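Local coordinates for protein arylamine n-acetyltransferase (Mycobacterium smegmatis, PDB 1W5R) that catalyses, in its natural form, the transfer of an acetyl group, in this family from acetyl-coenzyme A, to arylamine substrates, at residues D45-G49 and R271-V275; H76-L80 and V129-F133; G135-T139 and A220-L224. The protein carries 1 engineered substitution. The contacts are given in a common frame with arbitrary orientation. Numbering follows the deposited sequence.

Contact 1: residues D45-G49 and R271-V275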
ATOM      1  N   ASP A  45      -3.666  -5.960 -25.124  1.00  9.22           N
ATOM      2  CA  ASP A  45      -3.823  -6.573 -26.451  1.00  8.63           C
ATOM      3  C   ASP A  45      -3.128  -7.947 -26.513  1.00  9.15           C
ATOM      4  O   ASP A  45      -3.799  -8.948 -26.740  1.00  9.56           O
ATOM      5  CB  ASP A  45      -3.358  -5.643 -27.580  1.00  9.89           C
ATOM      6  CG  ASP A  45      -4.410  -4.603 -27.961  1.00 10.33           C
ATOM      7  OD1 ASP A  45      -5.494  -4.540 -27.324  1.00 10.24           O
ATOM      8  OD2 ASP A  45      -4.143  -3.830 -28.915  1.00 11.12           O
ATOM      9  N   PRO A  46      -1.794  -8.020 -26.296  1.00  9.06           N
ATOM     10  CA  PRO A  46      -1.159  -9.358 -26.352  1.00  9.14           C
ATOM     11  C   PRO A  46      -1.733 -10.341 -25.340  1.00  9.22           C
ATOM     12  O   PRO A  46      -1.810 -11.536 -25.632  1.00  9.47           O
ATOM     13  CB  PRO A  46       0.316  -9.097 -26.038  1.00 10.34           C
ATOM     14  CG  PRO A  46       0.514  -7.648 -26.072  1.00 11.20           C
ATOM     15  CD  PRO A  46      -0.801  -6.939 -26.130  1.00  9.12           C
ATOM     16  N   LEU A  47      -2.121  -9.845 -24.164  1.00  9.37           N
ATOM     17  CA  LEU A  47      -2.764 -10.715 -23.163  1.00  9.41           C
ATOM     18  C   LEU A  47      -4.004 -11.412 -23.742  1.00 10.57           C
ATOM     19  O   LEU A  47      -4.243 -12.611 -23.482  1.00 11.64           O
ATOM     20  CB  LEU A  47      -3.132  -9.919 -21.899  1.00  9.58           C
ATOM     21  CG  LEU A  47      -3.843 -10.717 -20.785  1.00  9.49           C
ATOM     22  CD1 LEU A  47      -2.934 -11.780 -20.194  1.00 11.39           C
ATOM     23  CD2 LEU A  47      -4.368  -9.781 -19.710  1.00 10.96           C
ATOM     24  N   LEU A  48      -4.746 -10.664 -24.558  1.00 10.48           N
ATOM     25  CA  LEU A  48      -6.011 -11.132 -25.122  1.00 10.97           C
ATOM     26  C   LEU A  48      -5.826 -11.758 -26.505  1.00 11.39           C
ATOM     27  O   LEU A  48      -6.808 -12.014 -27.217  1.00 12.43           O
ATOM     28  CB  LEU A  48      -7.013  -9.977 -25.181  1.00 11.27           C
ATOM     29  CG  LEU A  48      -7.462  -9.520 -23.784  1.00 13.44           C
ATOM     30  CD1 LEU A  48      -8.073  -8.135 -23.837  1.00 15.14           C
ATOM     31  CD2 LEU A  48      -8.437 -10.531 -23.166  1.00 14.60           C
ATOM     32  N   GLY A  49      -4.574 -11.994 -26.892  1.00 10.84           N
ATOM     33  CA  GLY A  49      -4.288 -12.642 -28.184  1.00 11.14           C
ATOM     34  C   GLY A  49      -4.351 -11.703 -29.381  1.00 11.16           C
ATOM     35  O   GLY A  49      -4.439 -12.151 -30.533  1.00 12.15           O
ATOM     36  N   ARG A 271      -9.983 -13.537 -18.636  1.00 15.67           N
ATOM     37  CA  ARG A 271      -8.588 -13.730 -18.989  1.00 14.53           C
ATOM     38  C   ARG A 271      -7.666 -13.164 -17.906  1.00 13.70           C
ATOM     39  O   ARG A 271      -6.638 -13.751 -17.584  1.00 14.27           O
ATOM     40  CB  ARG A 271      -8.294 -13.076 -20.340  1.00 14.39           C
ATOM     41  CG  ARG A 271      -6.833 -13.140 -20.785  1.00 14.64           C
ATOM     42  CD  ARG A 271      -6.255 -14.566 -20.829  1.00 15.13           C
ATOM     43  NE  ARG A 271      -4.895 -14.534 -21.370  1.00 15.21           N
ATOM     44  CZ  ARG A 271      -3.929 -15.400 -21.088  1.00 15.47           C
ATOM     45  NH1 ARG A 271      -4.135 -16.416 -20.246  1.00 16.34           N
ATOM     46  NH2 ARG A 271      -2.730 -15.230 -21.645  1.00 16.78           N
ATOM     47  N   VAL A 272      -8.042 -12.016 -17.365  1.00 13.36           N
ATOM     48  CA  VAL A 272      -7.310 -11.444 -16.235  1.00 13.17           C
ATOM     49  C   VAL A 272      -7.301 -12.420 -15.047  1.00 13.97           C
ATOM     50  O   VAL A 272      -6.285 -12.577 -14.372  1.00 14.05           O
ATOM     51  CB  VAL A 272      -7.869 -10.062 -15.873  1.00 13.34           C
ATOM     52  CG1 VAL A 272      -7.294  -9.559 -14.556  1.00 13.57           C
ATOM     53  CG2 VAL A 272      -7.537  -9.082 -16.978  1.00 12.99           C
ATOM     54  N   ALA A 273      -8.422 -13.114 -14.822  1.00 14.65           N
ATOM     55  CA  ALA A 273      -8.462 -14.117 -13.755  1.00 15.51           C
ATOM     56  C   ALA A 273      -7.376 -15.181 -13.913  1.00 15.55           C
ATOM     57  O   ALA A 273      -6.741 -15.572 -12.937  1.00 17.53           O
ATOM     58  CB  ALA A 273      -9.840 -14.761 -13.684  1.00 15.35           C
ATOM     59  N   GLU A 274      -7.119 -15.612 -15.153  1.00 14.81           N
ATOM     60  CA  GLU A 274      -6.118 -16.649 -15.437  1.00 15.08           C
ATOM     61  C   GLU A 274      -4.691 -16.235 -15.072  1.00 14.22           C
ATOM     62  O   GLU A 274      -3.838 -17.083 -14.801  1.00 14.65           O
ATOM     63  CB  GLU A 274      -6.135 -17.039 -16.920  1.00 15.35           C
ATOM     64  CG  GLU A 274      -7.375 -17.816 -17.313  1.00 16.07           C
ATOM     65  CD  GLU A 274      -7.429 -18.181 -18.791  1.00 16.79           C
ATOM     66  OE1 GLU A 274      -6.656 -17.641 -19.602  1.00 18.14           O
ATOM     67  OE2 GLU A 274      -8.274 -19.037 -19.130  1.00 19.65           O
ATOM     68  N   VAL A 275      -4.443 -14.925 -15.083  1.00 13.55           N
ATOM     69  CA  VAL A 275      -3.083 -14.411 -14.928  1.00 12.44           C
ATOM     70  C   VAL A 275      -2.865 -13.590 -13.641  1.00 12.57           C
ATOM     71  O   VAL A 275      -1.917 -12.818 -13.547  1.00 11.66           O
ATOM     72  CB  VAL A 275      -2.619 -13.609 -16.186  1.00 11.64           C
ATOM     73  CG1 VAL A 275      -2.645 -14.507 -17.413  1.00 12.48           C
ATOM     74  CG2 VAL A 275      -3.465 -12.373 -16.398  1.00 12.13           C
TER
HETATM   75  O   HOH W   1      -1.851 -14.067 -24.142  1.00 24.00           O
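Contact 1 is a helix end-to-helix packing, buried at its centre, in which helix 268-274 meets the end of the short helix 44-47. It illustrates how an arginine can serve a helix end from a distant part of the chain. Helix 44-47 stops in a Schellman motif: Gly49 is its C-prime residue, Gly49 N bonds to Pro46 O at 3.1 Å, and Ile50 N reaches back to Asp45 O. Leu47 O receives Arg271 NE at 2.9 Å in a nearly straight bond (170°). Water 1 links the same Leu47 O to Arg271 NH2, 2.9 Å from each. Leu47 also supplies the apolar part, with CD1 3.9 Å from Val275 CG2 and CD2 4.2 Å from Val272 CG2, while Leu48 CD2 lies 3.8 Å from Arg271 CB. Since Arg271 NH1 forms a salt bridge with Glu274 OE1 at 2.9 Å, each guanidinium nitrogen has a partner: the charge is met by a carboxylate three residues on, while the crossing bond goes to a neutral carbonyl.

Contact 2: residues H76-L80 and V129-F133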
ATOM      1  N   HIS A  76       4.713   2.941 -27.100  1.00  9.01           N
ATOM      2  CA  HIS A  76       5.092   4.183 -26.422  1.00  9.13           C
ATOM      3  C   HIS A  76       6.170   4.955 -27.131  1.00  9.32           C
ATOM      4  O   HIS A  76       5.992   6.127 -27.473  1.00  9.88           O
ATOM      5  CB  HIS A  76       5.559   3.872 -25.009  1.00  9.00           C
ATOM      6  CG  HIS A  76       4.439   3.820 -24.025  1.00  9.06           C
ATOM      7  ND1 HIS A  76       3.834   4.958 -23.534  1.00  9.06           N
ATOM      8  CD2 HIS A  76       3.778   2.770 -23.479  1.00  9.50           C
ATOM      9  CE1 HIS A  76       2.864   4.612 -22.706  1.00  9.81           C
ATOM     10  NE2 HIS A  76       2.803   3.288 -22.662  1.00  9.19           N
ATOM     11  N   ASN A  77       7.296   4.305 -27.341  1.00  9.23           N
ATOM     12  CA  ASN A  77       8.423   4.991 -27.958  1.00  9.69           C
ATOM     13  C   ASN A  77       8.211   5.206 -29.435  1.00  9.80           C
ATOM     14  O   ASN A  77       8.731   6.176 -29.996  1.00 10.35           O
ATOM     15  CB  ASN A  77       9.729   4.282 -27.622  1.00  9.11           C
ATOM     16  CG  ASN A  77      10.123   4.508 -26.163  1.00  8.05           C
ATOM     17  OD1 ASN A  77       9.893   5.592 -25.627  1.00 10.43           O
ATOM     18  ND2 ASN A  77      10.675   3.487 -25.520  1.00  8.59           N
ATOM     19  N   GLY A  78       7.426   4.342 -30.059  1.00  9.96           N
ATOM     20  CA  GLY A  78       7.067   4.583 -31.452  1.00 10.47           C
ATOM     21  C   GLY A  78       6.289   5.879 -31.545  1.00 10.36           C
ATOM     22  O   GLY A  78       6.652   6.778 -32.315  1.00 10.74           O
ATOM     23  N   LEU A  79       5.232   5.996 -30.742  1.00 10.22           N
ATOM     24  CA  LEU A  79       4.413   7.196 -30.732  1.00 11.45           C
ATOM     25  C   LEU A  79       5.240   8.443 -30.438  1.00 11.53           C
ATOM     26  O   LEU A  79       5.143   9.452 -31.156  1.00 12.81           O
ATOM     27  CB  LEU A  79       3.278   7.065 -29.701  1.00 11.10           C
ATOM     28  CG  LEU A  79       2.387   8.300 -29.509  1.00 12.18           C
ATOM     29  CD1 LEU A  79       1.655   8.651 -30.781  1.00 12.80           C
ATOM     30  CD2 LEU A  79       1.394   8.069 -28.381  1.00 12.03           C
ATOM     31  N   LEU A  80       6.028   8.401 -29.368  1.00 11.33           N
ATOM     32  CA  LEU A  80       6.815   9.574 -28.992  1.00 11.57           C
ATOM     33  C   LEU A  80       7.824   9.922 -30.073  1.00 12.15           C
ATOM     34  O   LEU A  80       8.088  11.102 -30.321  1.00 11.82           O
ATOM     35  CB  LEU A  80       7.516   9.339 -27.645  1.00 11.87           C
ATOM     36  CG  LEU A  80       8.277  10.548 -27.087  1.00 10.99           C
ATOM     37  CD1 LEU A  80       7.421  11.807 -27.047  1.00 11.22           C
ATOM     38  CD2 LEU A  80       8.801  10.219 -25.695  1.00 11.23           C
ATOM     39  N   VAL A 129      15.913   8.688 -24.713  1.00 11.01           N
ATOM     40  CA  VAL A 129      14.536   8.936 -24.296  1.00 10.66           C
ATOM     41  C   VAL A 129      13.824   7.589 -24.311  1.00 10.41           C
ATOM     42  O   VAL A 129      13.884   6.857 -25.300  1.00 10.36           O
ATOM     43  CB  VAL A 129      13.834   9.952 -25.231  1.00 11.06           C
ATOM     44  CG1 VAL A 129      12.377  10.092 -24.858  1.00 12.64           C
ATOM     45  CG2 VAL A 129      14.546  11.316 -25.135  1.00 12.46           C
ATOM     46  N   ASP A 130      13.175   7.259 -23.199  1.00  9.39           N
ATOM     47  CA  ASP A 130      12.488   5.973 -23.105  1.00  9.24           C
ATOM     48  C   ASP A 130      11.310   6.142 -22.177  1.00  9.24           C
ATOM     49  O   ASP A 130      11.481   6.237 -20.969  1.00 10.19           O
ATOM     50  CB  ASP A 130      13.455   4.907 -22.578  1.00  9.58           C
ATOM     51  CG  ASP A 130      12.799   3.537 -22.382  1.00  9.47           C
ATOM     52  OD1 ASP A 130      11.646   3.330 -22.831  1.00  8.55           O
ATOM     53  OD2 ASP A 130      13.472   2.656 -21.787  1.00  9.34           O
ATOM     54  N   VAL A 131      10.122   6.224 -22.756  1.00  8.51           N
ATOM     55  CA  VAL A 131       8.896   6.328 -21.968  1.00  8.45           C
ATOM     56  C   VAL A 131       8.104   5.011 -22.023  1.00  8.09           C
ATOM     57  O   VAL A 131       6.932   4.966 -21.637  1.00  8.46           O
ATOM     58  CB  VAL A 131       8.021   7.530 -22.399  1.00  9.37           C
ATOM     59  CG1 VAL A 131       8.778   8.854 -22.175  1.00 10.07           C
ATOM     60  CG2 VAL A 131       7.580   7.390 -23.865  1.00 10.25           C
ATOM     61  N   GLY A 132       8.757   3.954 -22.504  1.00  8.21           N
ATOM     62  CA  GLY A 132       8.069   2.699 -22.781  1.00  8.60           C
ATOM     63  C   GLY A 132       8.495   1.472 -22.003  1.00  8.36           C
ATOM     64  O   GLY A 132       8.032   0.360 -22.312  1.00  9.50           O
ATOM     65  N   PHE A 133       9.351   1.643 -20.992  1.00  8.14           N
ATOM     66  CA  PHE A 133       9.893   0.478 -20.270  1.00  8.53           C
ATOM     67  C   PHE A 133       8.959   0.007 -19.143  1.00  9.22           C
ATOM     68  O   PHE A 133       9.196  -1.047 -18.550  1.00 11.59           O
ATOM     69  CB  PHE A 133      11.279   0.800 -19.700  1.00  8.89           C
ATOM     70  CG  PHE A 133      12.024  -0.407 -19.188  1.00  8.70           C
ATOM     71  CD1 PHE A 133      12.388  -1.449 -20.053  1.00 10.09           C
ATOM     72  CD2 PHE A 133      12.374  -0.500 -17.841  1.00  9.96           C
ATOM     73  CE1 PHE A 133      13.077  -2.575 -19.569  1.00 10.41           C
ATOM     74  CE2 PHE A 133      13.077  -1.614 -17.359  1.00  9.19           C
ATOM     75  CZ  PHE A 133      13.420  -2.648 -18.225  1.00  9.96           C
TER
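A single asparagine on helix 73-87 reads both the backbone and a side chain of the loop that follows strand 127-129. Asn77 OD1 accepts Val131 N at 2.9 Å, and Asn77 ND2 donates to Asp130 OD1, also at 2.9 Å, as well as to Asn114 O. Asp130 OD1 in addition takes Gly132 N at 3.0 Å, forming an Asx turn, so this oxygen serves two donors. Its partner OD2 is bound by His113 NE2, a pair consistent with the aspartate and histidine of the family's Cys-His-Asp catalytic triad, whose cysteine is replaced by an engineered glutamine here. Val131 O lies over one face of the His76 ring, whose ND1 and NE2 are satisfied by His35 and Pro40 O. Gly132 CA sits 3.6 Å from His76 CB, and a beta carbon there would clash with Asn77 ND2. One turn further along the helix, Leu80 CD2 packs 3.7 Å from Val129 CG1 and 3.6 Å from Val131 CG2. The interface is closed by helix 25-38, where Val32 touches Val129 and Val131, and by Leu116 of strand 111-119, which touches Leu80 and Val129.

Contact 3: residues G135-T139 and A220-L224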
ATOM      1  N   GLY A 135       6.943   0.452 -15.401  1.00  9.14           N
ATOM      2  CA  GLY A 135       7.058   1.088 -14.086  1.00  8.62           C
ATOM      3  C   GLY A 135       8.406   1.731 -13.771  1.00  9.21           C
ATOM      4  O   GLY A 135       8.446   2.727 -13.044  1.00  9.83           O
ATOM      5  N   GLN A 136       9.494   1.156 -14.301  1.00  8.31           N
ATOM      6  CA  GLN A 136      10.843   1.666 -14.060  1.00  8.38           C
ATOM      7  C   GLN A 136      11.386   2.483 -15.243  1.00  7.86           C
ATOM      8  O   GLN A 136      12.594   2.682 -15.359  1.00  8.08           O
ATOM      9  CB  GLN A 136      11.797   0.515 -13.688  1.00  8.99           C
ATOM     10  CG  GLN A 136      13.104   0.944 -13.003  1.00  8.99           C
ATOM     11  CD  GLN A 136      12.881   1.765 -11.740  1.00  9.92           C
ATOM     12  OE1 GLN A 136      13.279   2.952 -11.659  1.00 13.51           O
ATOM     13  NE2 GLN A 136      12.245   1.164 -10.765  1.00 10.49           N
ATOM     14  N   THR A 137      10.493   2.961 -16.104  1.00  7.81           N
ATOM     15  CA  THR A 137      10.943   3.722 -17.279  1.00  8.10           C
ATOM     16  C   THR A 137      11.589   5.048 -16.880  1.00  8.63           C
ATOM     17  O   THR A 137      11.239   5.642 -15.836  1.00  9.44           O
ATOM     18  CB  THR A 137       9.784   3.993 -18.254  1.00  8.22           C
ATOM     19  OG1 THR A 137      10.312   4.175 -19.579  1.00  9.28           O
ATOM     20  CG2 THR A 137       8.937   5.198 -17.827  1.00  9.45           C
ATOM     21  N   LEU A 138      12.521   5.512 -17.707  1.00  9.24           N
ATOM     22  CA  LEU A 138      13.109   6.845 -17.518  1.00  9.11           C
ATOM     23  C   LEU A 138      12.050   7.934 -17.489  1.00  9.59           C
ATOM     24  O   LEU A 138      11.143   7.946 -18.316  1.00  9.96           O
ATOM     25  CB  LEU A 138      14.087   7.171 -18.637  1.00  9.57           C
ATOM     26  CG  LEU A 138      15.541   6.727 -18.473  1.00 10.93           C
ATOM     27  CD1 LEU A 138      16.305   6.891 -19.772  1.00 12.90           C
ATOM     28  CD2 LEU A 138      16.237   7.523 -17.374  1.00 11.14           C
ATOM     29  N   THR A 139      12.185   8.847 -16.521  1.00  9.59           N
ATOM     30  CA  THR A 139      11.228   9.933 -16.351  1.00 10.02           C
ATOM     31  C   THR A 139      11.811  11.290 -16.734  1.00 10.63           C
ATOM     32  O   THR A 139      11.152  12.332 -16.576  1.00 11.13           O
ATOM     33  CB  THR A 139      10.701   9.972 -14.911  1.00  9.81           C
ATOM     34  OG1 THR A 139      11.788  10.221 -14.006  1.00 10.56           O
ATOM     35  CG2 THR A 139       9.987   8.634 -14.569  1.00  9.92           C
ATOM     36  N   ALA A 220       5.359   9.050  -7.602  1.00 12.73           N
ATOM     37  CA  ALA A 220       5.409   7.595  -7.439  1.00 11.76           C
ATOM     38  C   ALA A 220       5.440   6.832  -8.749  1.00 11.05           C
ATOM     39  O   ALA A 220       4.902   7.299  -9.743  1.00 11.33           O
ATOM     40  CB  ALA A 220       4.237   7.107  -6.587  1.00 13.32           C
ATOM     41  N   ARG A 221       6.036   5.646  -8.703  1.00 10.22           N
ATOM     42  CA  ARG A 221       5.964   4.685  -9.806  1.00  9.47           C
ATOM     43  C   ARG A 221       4.948   3.619  -9.444  1.00 10.10           C
ATOM     44  O   ARG A 221       5.002   3.065  -8.342  1.00 10.68           O
ATOM     45  CB  ARG A 221       7.325   4.036 -10.043  1.00  9.12           C
ATOM     46  CG  ARG A 221       8.415   5.024 -10.445  1.00  9.18           C
ATOM     47  CD  ARG A 221       9.769   4.326 -10.554  1.00  9.39           C
ATOM     48  NE  ARG A 221      10.834   5.189 -11.087  1.00  9.51           N
ATOM     49  CZ  ARG A 221      10.974   5.500 -12.381  1.00  9.28           C
ATOM     50  NH1 ARG A 221      10.111   5.037 -13.284  1.00  9.52           N
ATOM     51  NH2 ARG A 221      11.979   6.279 -12.776  1.00  9.32           N
ATOM     52  N   TYR A 222       4.051   3.321 -10.380  1.00 10.56           N
ATOM     53  CA  TYR A 222       3.016   2.307 -10.187  1.00 10.41           C
ATOM     54  C   TYR A 222       3.222   1.179 -11.165  1.00 10.74           C
ATOM     55  O   TYR A 222       3.334   1.418 -12.365  1.00 11.00           O
ATOM     56  CB  TYR A 222       1.626   2.917 -10.425  1.00 11.45           C
ATOM     57  CG  TYR A 222       1.298   4.014  -9.448  1.00 12.33           C
ATOM     58  CD1 TYR A 222       1.728   5.321  -9.673  1.00 12.77           C
ATOM     59  CD2 TYR A 222       0.560   3.743  -8.295  1.00 13.77           C
ATOM     60  CE1 TYR A 222       1.430   6.329  -8.774  1.00 15.19           C
ATOM     61  CE2 TYR A 222       0.260   4.752  -7.381  1.00 14.64           C
ATOM     62  CZ  TYR A 222       0.690   6.040  -7.629  1.00 14.86           C
ATOM     63  OH  TYR A 222       0.411   7.047  -6.721  1.00 16.22           O
ATOM     64  N   ASN A 223       3.287  -0.050 -10.649  1.00  9.98           N
ATOM     65  CA  ASN A 223       3.468  -1.205 -11.518  1.00 10.11           C
ATOM     66  C   ASN A 223       2.618  -2.376 -11.077  1.00  9.93           C
ATOM     67  O   ASN A 223       2.855  -2.947 -10.004  1.00 11.11           O
ATOM     68  CB  ASN A 223       4.921  -1.649 -11.610  1.00 11.53           C
ATOM     69  CG  ASN A 223       5.114  -2.676 -12.704  1.00 14.25           C
ATOM     70  OD1 ASN A 223       4.980  -2.358 -13.868  1.00 17.17           O
ATOM     71  ND2 ASN A 223       5.357  -3.920 -12.327  1.00 19.02           N
ATOM     72  N   LEU A 224       1.636  -2.708 -11.908  1.00  9.40           N
ATOM     73  CA  LEU A 224       0.732  -3.829 -11.659  1.00 10.26           C
ATOM     74  C   LEU A 224       1.197  -5.027 -12.477  1.00  9.65           C
ATOM     75  O   LEU A 224       1.367  -4.910 -13.687  1.00  9.68           O
ATOM     76  CB  LEU A 224      -0.680  -3.437 -12.104  1.00 11.32           C
ATOM     77  CG  LEU A 224      -1.781  -4.502 -11.991  1.00 11.85           C
ATOM     78  CD1 LEU A 224      -2.188  -4.671 -10.517  1.00 13.62           C
ATOM     79  CD2 LEU A 224      -3.008  -4.141 -12.823  1.00 12.32           C
TER
HETATM   80  O   HOH W   2       6.489  -2.382 -15.781  1.00 18.85           O
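Extended backbone on one side and a turning loop on the other meet here without pairing as strands. Residues 220-224 belong to an inner strand of the five-stranded antiparallel sheet of the arylamine N-acetyltransferase fold, whose other strands are 212-216, 228-233, 236-242 and the short 41-42; their backbone bonds go to the first two of these. The loop 135-139, between strands 127-129 and 142-143 of the eight-stranded sheet, turns at Gly135 (phi/psi -58/-32) and Gln136 (-102/20), then extends through Thr137 and Leu138. The backbones come nearest at Gly135 and Asn223, with CA atoms 5.0 Å apart; a beta carbon on Gly135 would clash with Asn223 CB, so this approach suits glycine.

The general principle is an arginine collecting the carbonyls of a turn. Arg221 reaches from the strand and contributes the largest covered area, 120 Å². Its NH1 donates to Gly135 O and to Thr137 O, each at 2.9 Å, and its NH2 makes a longer bond of 3.2 Å to the same Thr137 O. Both carbonyls lie at the edge of the guanidinium, near its plane, while the end of the Gln136 side chain covers one face. NH2 also forms a salt bridge with Glu155, which answers the positive charge, and Thr139 CG2 packs 3.6 Å from NH2. Tyr222 points its CA-to-CB bond away from the loop and packs on Val231 and Arg233 of the adjacent strand. Water 2 accepts Gly135 N at 2.9 Å and donates to Asn223 OD1 at a notably short 2.4 Å.

From the N terminus, contact 1 opens first, at residues 45-49, and closes last, at 271-275, so the other two contacts fall within its span. Contact 2 opens at 76-80 and closes at 129-133, just before contact 3 opens at 135-139 and closes at 220-224; these two are in series and none cross. Contact 2 ties helix 73-87 to the end of strand 127-129 and the loop after it, contact 3 ties that loop to the five-stranded sheet, and contact 1 brings helix 268-274 back to the end of helix 44-47. Contacts 2 and 3 touch through one loop, where Asp130 O lies 2.7 Å from Thr137 OG1, probably hydrogen-bonded. Contact 1 stands apart from both.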